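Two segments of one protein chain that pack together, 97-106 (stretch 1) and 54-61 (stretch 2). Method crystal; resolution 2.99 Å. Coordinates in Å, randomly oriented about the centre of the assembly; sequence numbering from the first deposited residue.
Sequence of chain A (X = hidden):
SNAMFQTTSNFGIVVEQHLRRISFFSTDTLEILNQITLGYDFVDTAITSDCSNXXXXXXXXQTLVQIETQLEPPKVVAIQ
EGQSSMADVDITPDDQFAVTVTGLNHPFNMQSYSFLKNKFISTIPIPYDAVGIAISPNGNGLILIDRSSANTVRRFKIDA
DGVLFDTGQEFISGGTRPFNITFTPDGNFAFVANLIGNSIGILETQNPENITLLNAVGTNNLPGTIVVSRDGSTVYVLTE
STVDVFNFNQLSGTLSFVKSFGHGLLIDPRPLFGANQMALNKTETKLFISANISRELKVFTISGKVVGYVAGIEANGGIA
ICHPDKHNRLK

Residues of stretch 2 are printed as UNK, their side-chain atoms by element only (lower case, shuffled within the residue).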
ATOM      1  N   PHE A  97      -9.737 -11.386  -5.320  1.00 49.19           N
ATOM      2  CA  PHE A  97      -8.333 -11.813  -5.184  1.00 41.96           C
ATOM      3  C   PHE A  97      -7.427 -10.828  -4.471  1.00 40.91           C
ATOM      4  O   PHE A  97      -7.648  -9.619  -4.502  1.00 31.16           O
ATOM      5  CB  PHE A  97      -7.701 -12.060  -6.545  1.00 30.73           C
ATOM      6  CG  PHE A  97      -8.384 -13.106  -7.336  1.00 33.45           C
ATOM      7  CD1 PHE A  97      -8.189 -14.438  -7.047  1.00 36.32           C
ATOM      8  CD2 PHE A  97      -9.224 -12.761  -8.370  1.00 31.74           C
ATOM      9  CE1 PHE A  97      -8.821 -15.399  -7.780  1.00 42.40           C
ATOM     10  CE2 PHE A  97      -9.861 -13.723  -9.110  1.00 32.39           C
ATOM     11  CZ  PHE A  97      -9.660 -15.039  -8.819  1.00 41.88           C
ATOM     12  N   ALA A  98      -6.381 -11.369  -3.855  1.00 38.56           N
ATOM     13  CA  ALA A  98      -5.327 -10.576  -3.236  1.00 26.60           C
ATOM     14  C   ALA A  98      -4.071 -10.898  -3.988  1.00 26.03           C
ATOM     15  O   ALA A  98      -3.839 -12.059  -4.311  1.00 28.24           O
ATOM     16  CB  ALA A  98      -5.156 -10.956  -1.786  1.00 27.18           C
ATOM     17  N   VAL A  99      -3.262  -9.884  -4.287  1.00 34.10           N
ATOM     18  CA  VAL A  99      -2.029 -10.118  -5.031  1.00 33.22           C
ATOM     19  C   VAL A  99      -0.813  -9.615  -4.273  1.00 36.90           C
ATOM     20  O   VAL A  99      -0.829  -8.518  -3.697  1.00 35.79           O
ATOM     21  CB  VAL A  99      -2.060  -9.500  -6.420  1.00 25.82           C
ATOM     22  CG1 VAL A  99      -0.799  -9.841  -7.129  1.00 34.95           C
ATOM     23  CG2 VAL A  99      -3.226 -10.035  -7.209  1.00 24.96           C
ATOM     24  N   THR A 100       0.236 -10.436  -4.277  1.00 31.25           N
ATOM     25  CA  THR A 100       1.395 -10.191  -3.438  1.00 33.30           C
ATOM     26  C   THR A 100       2.686 -10.147  -4.222  1.00 40.17           C
ATOM     27  O   THR A 100       2.881 -10.868  -5.197  1.00 46.83           O
ATOM     28  CB  THR A 100       1.558 -11.289  -2.396  1.00 40.51           C
ATOM     29  OG1 THR A 100       0.275 -11.836  -2.088  1.00 47.55           O
ATOM     30  CG2 THR A 100       2.186 -10.731  -1.143  1.00 36.31           C
ATOM     31  N   VAL A 101       3.588  -9.305  -3.758  1.00 34.68           N
ATOM     32  CA  VAL A 101       4.860  -9.160  -4.409  1.00 35.45           C
ATOM     33  C   VAL A 101       5.972  -9.562  -3.435  1.00 39.48           C
ATOM     34  O   VAL A 101       5.773  -9.603  -2.217  1.00 35.45           O
ATOM     35  CB  VAL A 101       4.988  -7.725  -4.965  1.00 42.18           C
ATOM     36  CG1 VAL A 101       6.368  -7.117  -4.695  1.00 53.33           C
ATOM     37  CG2 VAL A 101       4.646  -7.729  -6.439  1.00 33.78           C
ATOM     38  N   THR A 102       7.140  -9.870  -3.980  1.00 36.74           N
ATOM     39  CA  THR A 102       8.236 -10.401  -3.189  1.00 36.31           C
ATOM     40  C   THR A 102       8.712  -9.487  -2.068  1.00 38.22           C
ATOM     41  O   THR A 102       8.535  -8.266  -2.124  1.00 42.27           O
ATOM     42  CB  THR A 102       9.432 -10.692  -4.075  1.00 35.53           C
ATOM     43  OG1 THR A 102      10.349 -11.540  -3.376  1.00 41.71           O
ATOM     44  CG2 THR A 102      10.103  -9.396  -4.449  1.00 35.27           C
ATOM     45  N   GLY A 103       9.313 -10.111  -1.053  1.00 38.33           N
ATOM     46  CA  GLY A 103      10.002  -9.424   0.027  1.00 33.28           C
ATOM     47  C   GLY A 103      11.502  -9.711  -0.056  1.00 39.91           C
ATOM     48  O   GLY A 103      12.042  -9.940  -1.140  1.00 32.46           O
ATOM     49  N   LEU A 104      12.184  -9.722   1.086  1.00 38.89           N
ATOM     50  CA  LEU A 104      13.635  -9.861   1.091  1.00 29.80           C
ATOM     51  C   LEU A 104      14.156 -11.198   0.563  1.00 33.76           C
ATOM     52  O   LEU A 104      15.067 -11.215  -0.266  1.00 34.68           O
ATOM     53  CB  LEU A 104      14.199  -9.604   2.487  1.00 35.71           C
ATOM     54  CG  LEU A 104      15.584  -8.955   2.604  1.00 31.24           C
ATOM     55  CD1 LEU A 104      16.286  -9.474   3.839  1.00 22.54           C
ATOM     56  CD2 LEU A 104      16.437  -9.192   1.373  1.00 24.33           C
ATOM     57  N   ASN A 105      13.622 -12.320   1.035  1.00 43.76           N
ATOM     58  CA  ASN A 105      14.230 -13.589   0.619  1.00 66.89           C
ATOM     59  C   ASN A 105      13.680 -14.096  -0.692  1.00 48.99           C
ATOM     60  O   ASN A 105      12.522 -13.863  -1.025  1.00 44.31           O
ATOM     61  CB  ASN A 105      14.189 -14.666   1.712  1.00 86.81           C
ATOM     62  CG  ASN A 105      12.902 -14.653   2.487  1.00100.36           C
ATOM     63  OD1 ASN A 105      12.581 -13.660   3.142  1.00104.37           O
ATOM     64  ND2 ASN A 105      12.157 -15.756   2.436  1.00104.70           N
ATOM     65  N   HIS A 106      14.537 -14.766  -1.446  1.00 33.58           N
ATOM     66  CA  HIS A 106      14.167 -15.213  -2.770  1.00 37.68           C
ATOM     67  C   HIS A 106      13.559 -16.605  -2.645  1.00 37.70           C
ATOM     68  O   HIS A 106      13.561 -17.175  -1.565  1.00 42.22           O
ATOM     69  CB  HIS A 106      15.393 -15.207  -3.690  1.00 47.52           C
ATOM     70  CG  HIS A 106      16.368 -16.306  -3.405  1.00 67.41           C
ATOM     71  ND1 HIS A 106      17.010 -16.437  -2.192  1.00 73.02           N
ATOM     72  CD2 HIS A 106      16.805 -17.331  -4.176  1.00 73.57           C
ATOM     73  CE1 HIS A 106      17.799 -17.498  -2.225  1.00 74.09           C
ATOM     74  NE2 HIS A 106      17.693 -18.057  -3.417  1.00 77.94           N
ATOM     75  N   UNK A  54      -9.781  -8.880   5.920  1.00 43.32           N
ATOM     76  CA  UNK A  54      -8.448  -8.316   5.933  1.00 40.42           C
ATOM     77  C   UNK A  54      -7.447  -9.350   5.429  1.00 41.08           C
ATOM     78  O   UNK A  54      -7.729 -10.551   5.429  1.00 42.26           O
ATOM     79  c   UNK A  54      -8.408  -6.421   7.563  1.00 39.12           C
ATOM     80  c   UNK A  54      -8.072  -7.880   7.358  1.00 38.63           C
ATOM     81  c   UNK A  54      -6.608  -8.156   7.647  1.00 41.36           C
ATOM     82  N   UNK A  55      -6.289  -8.876   4.980  1.00 35.42           N
ATOM     83  CA  UNK A  55      -5.205  -9.758   4.581  1.00 37.29           C
ATOM     84  C   UNK A  55      -3.870  -9.255   5.121  1.00 40.43           C
ATOM     85  O   UNK A  55      -3.573  -8.064   5.003  1.00 48.30           O
ATOM     86  c   UNK A  55      -5.145  -9.897   3.061  1.00 30.72           C
ATOM     87  c   UNK A  55      -3.754 -10.201   2.639  1.00 35.14           C
ATOM     88  c   UNK A  55      -6.070 -11.006   2.612  1.00 30.18           C
ATOM     89  N   UNK A  56      -3.089 -10.146   5.741  1.00 32.65           N
ATOM     90  CA  UNK A  56      -1.734  -9.803   6.192  1.00 32.41           C
ATOM     91  C   UNK A  56      -0.702 -10.719   5.548  1.00 35.95           C
ATOM     92  O   UNK A  56      -0.947 -11.901   5.350  1.00 48.43           O
ATOM     93  c   UNK A  56      -0.424  -9.003   8.153  1.00 28.62           C
ATOM     94  c   UNK A  56      -2.808  -9.401   8.407  1.00 33.37           C
ATOM     95  c   UNK A  56      -1.570  -9.876   7.720  1.00 26.99           C
ATOM     96  N   UNK A  57       0.459 -10.172   5.224  1.00 26.58           N
ATOM     97  CA  UNK A  57       1.498 -10.933   4.540  1.00 31.28           C
ATOM     98  C   UNK A  57       2.685 -11.186   5.467  1.00 30.21           C
ATOM     99  O   UNK A  57       2.810 -10.561   6.517  1.00 25.24           O
ATOM    100  o   UNK A  57       2.216  -8.816   3.597  1.00 27.71           O
ATOM    101  c   UNK A  57       1.990 -10.189   3.273  1.00 31.70           C
ATOM    102  c   UNK A  57       0.959 -10.265   2.158  1.00 24.87           C
ATOM    103  N   UNK A  58       3.550 -12.116   5.086  1.00 27.07           N
ATOM    104  CA  UNK A  58       4.780 -12.318   5.829  1.00 25.59           C
ATOM    105  C   UNK A  58       5.900 -12.663   4.869  1.00 43.42           C
ATOM    106  O   UNK A  58       5.683 -13.265   3.809  1.00 31.06           O
ATOM    107  o   UNK A  58       4.371 -14.669   6.410  1.00 28.60           O
ATOM    108  c   UNK A  58       4.618 -13.372   6.930  1.00 30.73           C
ATOM    109  N   UNK A  59       7.099 -12.251   5.260  1.00 48.03           N
ATOM    110  CA  UNK A  59       8.274 -12.304   4.412  1.00 47.14           C
ATOM    111  C   UNK A  59       8.933 -13.669   4.486  1.00 49.76           C
ATOM    112  O   UNK A  59       8.714 -14.511   3.615  1.00 45.83           O
ATOM    113  c   UNK A  59      10.378 -11.012   3.877  1.00 49.89           C
ATOM    114  c   UNK A  59       9.262 -11.226   4.862  1.00 48.58           C
ATOM    115  o   UNK A  59      11.359 -10.315   4.219  1.00 48.28           O
ATOM    116  o   UNK A  59      10.259 -11.521   2.748  1.00 55.54           O
ATOM    117  N   UNK A  60       9.736 -13.871   5.533  1.00 53.41           N
ATOM    118  CA  UNK A  60      10.592 -15.053   5.690  1.00 49.57           C
ATOM    119  C   UNK A  60       9.750 -16.262   6.109  1.00 48.73           C
ATOM    120  O   UNK A  60      10.096 -17.413   5.811  1.00 47.58           O
ATOM    121  c   UNK A  60      11.750 -14.731   6.663  1.00 55.06           C
ATOM    122  c   UNK A  60      12.956 -16.924   6.313  1.00 89.60           C
ATOM    123  c   UNK A  60      13.661 -18.029   6.802  1.00 89.56           C
ATOM    124  c   UNK A  60      12.791 -16.053   8.530  1.00 89.79           C
ATOM    125  c   UNK A  60      13.494 -17.150   9.020  1.00 91.65           C
ATOM    126  c   UNK A  60      13.929 -18.136   8.156  1.00 88.02           C
ATOM    127  c   UNK A  60      12.503 -15.933   7.174  1.00 79.18           C
ATOM    128  N   UNK A  61       8.616 -15.989   6.751  1.00 37.87           N
ATOM    129  CA  UNK A  61       7.639 -17.031   7.035  1.00 34.14           C
ATOM    130  C   UNK A  61       6.764 -17.383   5.816  1.00 34.85           C
ATOM    131  O   UNK A  61       5.967 -18.307   5.866  1.00 43.29           O
ATOM    132  s   UNK A  61       7.569 -16.715   9.888  1.00 57.43           S
ATOM    133  c   UNK A  61       6.766 -16.633   8.236  1.00 40.92           C
TER

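Position 54 carries three side-chain carbons, the first branching to the other two. None comes within reach of stretch 1. Branching at CB without a heteroatom identifies Val54, a buried strand residue.

Position 55 repeats this pattern, one carbon bearing two others, but its CA-to-CB bond points toward stretch 1. One of the outer carbons lies 4.5 Å from CB of Ala98, a loose apolar contact. Three carbons branched at CB again give valine, and the atom facing Ala98 is CG2 of Val55.

At position 56 there are once more three carbons forked at the first. As expected from the alternation of a strand, they lie on the side turned from stretch 1, out of its reach. This residue is Val56.

Position 57 brings the first change in chemistry: the first side-chain carbon carries one oxygen and one carbon. The CA-to-CB bond again points toward stretch 1, and the outer carbon comes to 3.6 Å from CG2 of Thr100. The fork of unlike atoms defines Thr57. Its CG2 makes the approach to the methyl of Thr100, while OG1 is hydrogen-bonded elsewhere in the structure.

Position 58 has a single carbon followed by a single oxygen, and its side chain makes no contact with stretch 1. Such a short hydroxyl side chain belongs to serine. Ser58 is the last strand residue of this stretch.

Position 59 has two carbons, the second carrying two oxygens. CA-to-CB runs sideways, yet the end of the side chain comes nearer to stretch 1, where one oxygen lies 3.4 Å from CA of Gly103. Two oxygens on the second carbon make a carboxylate, and with only one carbon before it the residue is Asp59. The backbone N of Leu104 donates a weak hydrogen bond to Asp59 OD2, at 3.3 Å and with an N-H...acceptor angle of 150°. Gly103 leaves room for this carboxylate, for an ideal CB there would sit 2.3 Å from Asp59 OD1, a clash.

Position 60 shows one carbon leading to a ring of six carbons, with no heteroatom. It lies beside Asn105, the CA of Asn105 and the CA of position 60 being 6.4 Å apart. The bare six-membered ring identifies Phe60, which is exposed; both it and Asn105 are poorly ordered.

Position 61 ends in sulfur after one carbon, and its CA-to-CB bond points away from stretch 1. Cys61 makes no contact there.

The two segments run in nearly the same direction, 12° apart. Between the strands, the CA atoms of Ala98 and Val55 are 7.9 Å apart and those of Thr100 and Thr57 8.0 Å, so the inward side chains meet across the gap. Beyond the strands the backbones draw together, to 5.5 Å between CA of Gly103 and CA of Asp59. There the Asp59 carboxylate reaches the loop backbone, adding a polar contact to the sparse packing of methyl groups.

Stretch 2, residues 54-61: VVVTSDFC
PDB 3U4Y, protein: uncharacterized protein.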